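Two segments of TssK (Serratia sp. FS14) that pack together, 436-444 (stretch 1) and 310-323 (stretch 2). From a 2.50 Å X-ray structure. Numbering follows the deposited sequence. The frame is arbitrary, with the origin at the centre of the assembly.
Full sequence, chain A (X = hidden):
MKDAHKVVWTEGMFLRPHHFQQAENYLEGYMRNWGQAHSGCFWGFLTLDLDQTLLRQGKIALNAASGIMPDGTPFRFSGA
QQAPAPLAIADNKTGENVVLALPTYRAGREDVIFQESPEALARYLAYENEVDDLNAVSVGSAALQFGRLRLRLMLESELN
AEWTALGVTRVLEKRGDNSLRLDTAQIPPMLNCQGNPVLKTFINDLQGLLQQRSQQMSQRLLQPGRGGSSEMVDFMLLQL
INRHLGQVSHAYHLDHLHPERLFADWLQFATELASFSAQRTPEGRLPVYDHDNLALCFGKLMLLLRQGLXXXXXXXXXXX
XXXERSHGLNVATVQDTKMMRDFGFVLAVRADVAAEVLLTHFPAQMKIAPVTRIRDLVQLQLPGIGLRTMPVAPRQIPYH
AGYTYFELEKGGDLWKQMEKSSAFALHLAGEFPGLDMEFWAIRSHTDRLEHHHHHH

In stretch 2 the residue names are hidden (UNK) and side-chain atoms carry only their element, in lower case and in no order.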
# COMPACT_ATOMS: atom_id res chain seq x y z
N ASP A 436 31.23 10.69 -0.03
CA ASP A 436 30.25 9.70 0.39
C ASP A 436 30.64 9.27 1.79
O ASP A 436 31.82 9.05 2.06
CB ASP A 436 30.20 8.50 -0.55
CG ASP A 436 29.21 7.44 -0.09
OD1 ASP A 436 28.01 7.77 0.04
OD2 ASP A 436 29.61 6.29 0.16
N MET A 437 29.66 9.16 2.68
CA MET A 437 29.96 8.82 4.05
C MET A 437 28.98 7.79 4.56
O MET A 437 27.87 7.65 4.06
CB MET A 437 29.94 10.03 4.97
CG MET A 437 31.09 10.95 4.72
SD MET A 437 31.16 12.35 5.84
CE MET A 437 29.44 12.73 5.97
N GLU A 438 29.45 7.03 5.53
CA GLU A 438 28.63 6.12 6.29
C GLU A 438 28.99 6.32 7.75
O GLU A 438 30.14 6.57 8.09
CB GLU A 438 28.84 4.66 5.88
CG GLU A 438 28.52 4.39 4.45
CD GLU A 438 28.62 2.93 4.07
OE1 GLU A 438 29.02 2.12 4.92
OE2 GLU A 438 28.31 2.59 2.92
N PHE A 439 27.99 6.24 8.61
CA PHE A 439 28.16 6.44 10.03
C PHE A 439 27.68 5.19 10.73
O PHE A 439 26.52 4.81 10.60
CB PHE A 439 27.39 7.67 10.50
CG PHE A 439 27.78 8.13 11.85
CD1 PHE A 439 28.94 8.82 12.04
CD2 PHE A 439 26.98 7.87 12.94
CE1 PHE A 439 29.30 9.24 13.28
CE2 PHE A 439 27.35 8.29 14.19
CZ PHE A 439 28.50 8.98 14.36
N TRP A 440 28.58 4.55 11.45
CA TRP A 440 28.26 3.30 12.10
C TRP A 440 28.51 3.37 13.59
O TRP A 440 29.41 4.08 14.05
CB TRP A 440 29.10 2.17 11.52
CG TRP A 440 28.70 1.76 10.16
CD1 TRP A 440 29.15 2.27 8.99
CD2 TRP A 440 27.80 0.71 9.82
NE1 TRP A 440 28.57 1.61 7.94
CE2 TRP A 440 27.75 0.64 8.43
CE3 TRP A 440 27.03 -0.18 10.57
CZ2 TRP A 440 26.97 -0.27 7.77
CZ3 TRP A 440 26.26 -1.09 9.91
CH2 TRP A 440 26.23 -1.12 8.52
N ALA A 441 27.72 2.62 14.34
CA ALA A 441 27.91 2.42 15.76
C ALA A 441 28.19 0.94 15.98
O ALA A 441 27.48 0.10 15.43
CB ALA A 441 26.69 2.86 16.54
N ILE A 442 29.22 0.64 16.78
CA ILE A 442 29.71 -0.73 16.93
C ILE A 442 29.71 -1.10 18.40
O ILE A 442 30.39 -0.48 19.21
CB ILE A 442 31.12 -0.89 16.35
CG1 ILE A 442 31.12 -0.39 14.91
CG2 ILE A 442 31.53 -2.32 16.39
CD1 ILE A 442 32.39 -0.67 14.16
N ARG A 443 28.96 -2.15 18.73
CA ARG A 443 28.81 -2.55 20.12
C ARG A 443 30.15 -3.01 20.69
O ARG A 443 30.96 -3.63 20.01
CB ARG A 443 27.78 -3.66 20.22
CG ARG A 443 27.19 -3.82 21.59
CD ARG A 443 26.26 -5.03 21.69
NE ARG A 443 25.11 -4.95 20.79
CZ ARG A 443 24.03 -4.22 21.02
NH1 ARG A 443 23.94 -3.51 22.13
NH2 ARG A 443 23.03 -4.21 20.16
N SER A 444 30.37 -2.71 21.97
CA SER A 444 31.63 -3.07 22.62
C SER A 444 31.51 -4.33 23.45
O SER A 444 32.51 -4.95 23.78
CB SER A 444 32.12 -1.93 23.49
OG SER A 444 31.88 -0.69 22.85
N UNK A 310 19.73 -7.05 6.56
CA UNK A 310 20.92 -6.75 7.34
C UNK A 310 22.19 -7.25 6.65
O UNK A 310 22.20 -8.29 6.01
c UNK A 310 20.83 -7.37 8.72
o UNK A 310 21.80 -6.79 9.53
N UNK A 311 23.26 -6.50 6.82
CA UNK A 311 24.58 -6.83 6.29
C UNK A 311 25.62 -6.89 7.41
O UNK A 311 26.80 -6.77 7.16
c UNK A 311 24.07 -5.92 4.02
c UNK A 311 25.00 -5.83 5.19
c UNK A 311 25.05 -4.41 5.72
N UNK A 312 25.17 -7.05 8.64
CA UNK A 312 26.05 -7.23 9.79
C UNK A 312 25.53 -8.40 10.60
O UNK A 312 24.41 -8.87 10.41
c UNK A 312 26.15 -5.98 10.67
c UNK A 312 26.67 -4.84 9.86
c UNK A 312 24.81 -5.65 11.28
N UNK A 313 26.37 -8.87 11.51
CA UNK A 313 26.04 -10.03 12.31
C UNK A 313 25.17 -9.70 13.51
O UNK A 313 25.61 -9.00 14.42
c UNK A 313 28.52 -12.46 14.00
c UNK A 313 27.20 -12.08 13.37
c UNK A 313 27.31 -10.67 12.85
c UNK A 313 26.88 -13.01 12.23
N UNK A 314 23.92 -10.17 13.49
CA UNK A 314 22.99 -9.95 14.57
C UNK A 314 22.99 -8.45 14.82
O UNK A 314 22.74 -7.68 13.90
o UNK A 314 21.62 -12.63 16.48
c UNK A 314 23.35 -10.69 15.85
o UNK A 314 23.03 -14.30 16.18
c UNK A 314 23.75 -12.12 15.61
c UNK A 314 22.73 -13.09 16.13
N UNK A 315 23.29 -8.05 16.04
CA UNK A 315 23.33 -6.63 16.39
C UNK A 315 24.70 -6.15 16.86
O UNK A 315 24.78 -5.22 17.65
c UNK A 315 22.28 -7.40 18.57
o UNK A 315 23.33 -8.02 18.82
o UNK A 315 21.22 -7.59 19.19
c UNK A 315 22.28 -6.36 17.47
N UNK A 316 25.78 -6.76 16.38
CA UNK A 316 27.10 -6.26 16.72
C UNK A 316 27.32 -4.82 16.28
O UNK A 316 28.25 -4.18 16.76
c UNK A 316 28.18 -7.11 16.07
n UNK A 316 29.10 -9.32 16.12
c UNK A 316 28.23 -8.49 16.66
o UNK A 316 27.48 -8.81 17.57
N UNK A 317 26.48 -4.30 15.39
CA UNK A 317 26.67 -2.98 14.82
C UNK A 317 25.35 -2.50 14.26
O UNK A 317 24.46 -3.29 13.98
c UNK A 317 27.75 -3.00 13.74
N UNK A 318 25.22 -1.19 14.14
CA UNK A 318 24.01 -0.56 13.65
C UNK A 318 24.38 0.67 12.89
O UNK A 318 25.12 1.46 13.36
c UNK A 318 21.87 -1.17 16.74
c UNK A 318 22.39 -1.36 15.35
c UNK A 318 22.09 0.83 14.42
c UNK A 318 23.13 -0.16 14.83
N UNK A 319 23.85 0.83 11.69
CA UNK A 319 24.19 1.99 10.90
C UNK A 319 23.32 3.16 11.26
O UNK A 319 22.17 3.01 11.52
n UNK A 319 24.99 3.12 6.21
c UNK A 319 24.05 1.66 9.43
c UNK A 319 24.49 2.74 8.50
c UNK A 319 24.58 2.26 7.09
o UNK A 319 24.28 1.14 6.80
N UNK A 320 23.88 4.35 11.25
CA UNK A 320 23.09 5.50 11.57
C UNK A 320 22.93 6.31 10.33
O UNK A 320 23.87 6.54 9.64
c UNK A 320 23.80 6.32 12.62
c UNK A 320 23.46 6.09 14.08
c UNK A 320 24.44 6.85 14.93
c UNK A 320 23.49 4.63 14.45
N UNK A 321 21.73 6.76 10.06
CA UNK A 321 21.49 7.55 8.88
C UNK A 321 21.90 8.98 9.04
O UNK A 321 21.51 9.64 9.97
o UNK A 321 19.46 6.26 8.79
c UNK A 321 20.00 7.55 8.55
c UNK A 321 19.78 7.92 7.13
N UNK A 322 22.71 9.47 8.13
CA UNK A 322 23.14 10.83 8.18
C UNK A 322 22.11 11.62 7.43
O UNK A 322 22.02 11.57 6.23
c UNK A 322 25.96 11.36 9.48
c UNK A 322 24.48 10.99 7.51
c UNK A 322 26.85 10.51 7.34
c UNK A 322 25.68 10.49 8.28
N UNK A 323 21.30 12.35 8.17
CA UNK A 323 20.24 13.15 7.58
C UNK A 323 20.77 14.56 7.38
O UNK A 323 21.18 15.23 8.33
c UNK A 323 18.99 13.15 8.47
c UNK A 323 17.89 13.93 7.81
c UNK A 323 18.53 11.72 8.72
O HOH W 1 25.37 6.28 7.41

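Position 310 carries one carbon and then one oxygen, and touches nothing on stretch 1. It is Ser-310.

Position 311 has three carbons, one bearing the other two. One tip lies at the edge of the Trp-440 ring. It is Val-311.

Position 312 has the same three-carbon fork, and one tip sits 3.8 Å from Trp-440 CZ3. It is Val-312.

Position 313 has four carbons, forked at the second, and is out of reach of stretch 1. It is Leu-313.

Position 314 has three carbons, the third carrying two atoms modelled as oxygen. That is a carboxylate on a long arm, also out of reach: Glu-314.

Position 315 has two carbons, the second carrying two oxygens. The shorter acid is Asp-315. Arg-443 NE and NH2 each donate to Asp-315 O at 3.2 Å. A long salt bridge of 4.0 Å joins Arg-443 NH2 to Asp-315 OD2; no N-H points at that oxygen, so only charge acts.

Position 316 has two carbons, the second carrying one oxygen and one nitrogen. This amide is Asn-316. Its side chain points away, but Arg-443 N donates to Asn-316 O at 2.9 Å. A type II' turn from Leu-313 to Asn-316 leads into the strand.

Position 317 has a single carbon, 4.3 Å from Trp-440 CE3. It is Ala-317.

Position 318 has four carbons, forked at the first, with one arm two carbons long. It is Ile-318. Its backbone pairs with Ala-441: Ile-318 N to Ala-441 O is 2.9 Å, and Ala-441 N to Ile-318 O is 3.0 Å.

Position 319 has three carbons, the third carrying one oxygen and one nitrogen. It is Gln-319. Gln-319 CB lies over the face of the Trp-440 six-membered ring, a CH-pi contact.

Position 320 has four carbons, forked at the second, and one tip is 3.3 Å from Phe-439 CE2. It is Leu-320.

Position 321 has one carbon carrying an oxygen and a carbon, and points away. It is Thr-321.

Position 322 has four carbons, forked at the second; one tip is 3.7 Å from Met-437 CE. It is Leu-322.

Position 323 has three carbons in a fork, out of reach. It is Val-323.

The contact is an antiparallel strand pairing. Trp-440, Ile-442, Ala-317 and Gln-319 share one face, where the indole packs on its neighbours; Trp-440 NE1 also donates to Glu-438 OE1 at 3.1 Å. Ala-441 and Ile-318 lie on the other face. Water 1 links Leu-320 O (2.7 Å from the water O) to Phe-439 N (2.9 Å from it).

Stretch 2, residues 310-323: SVVLEDNAIQLTLV
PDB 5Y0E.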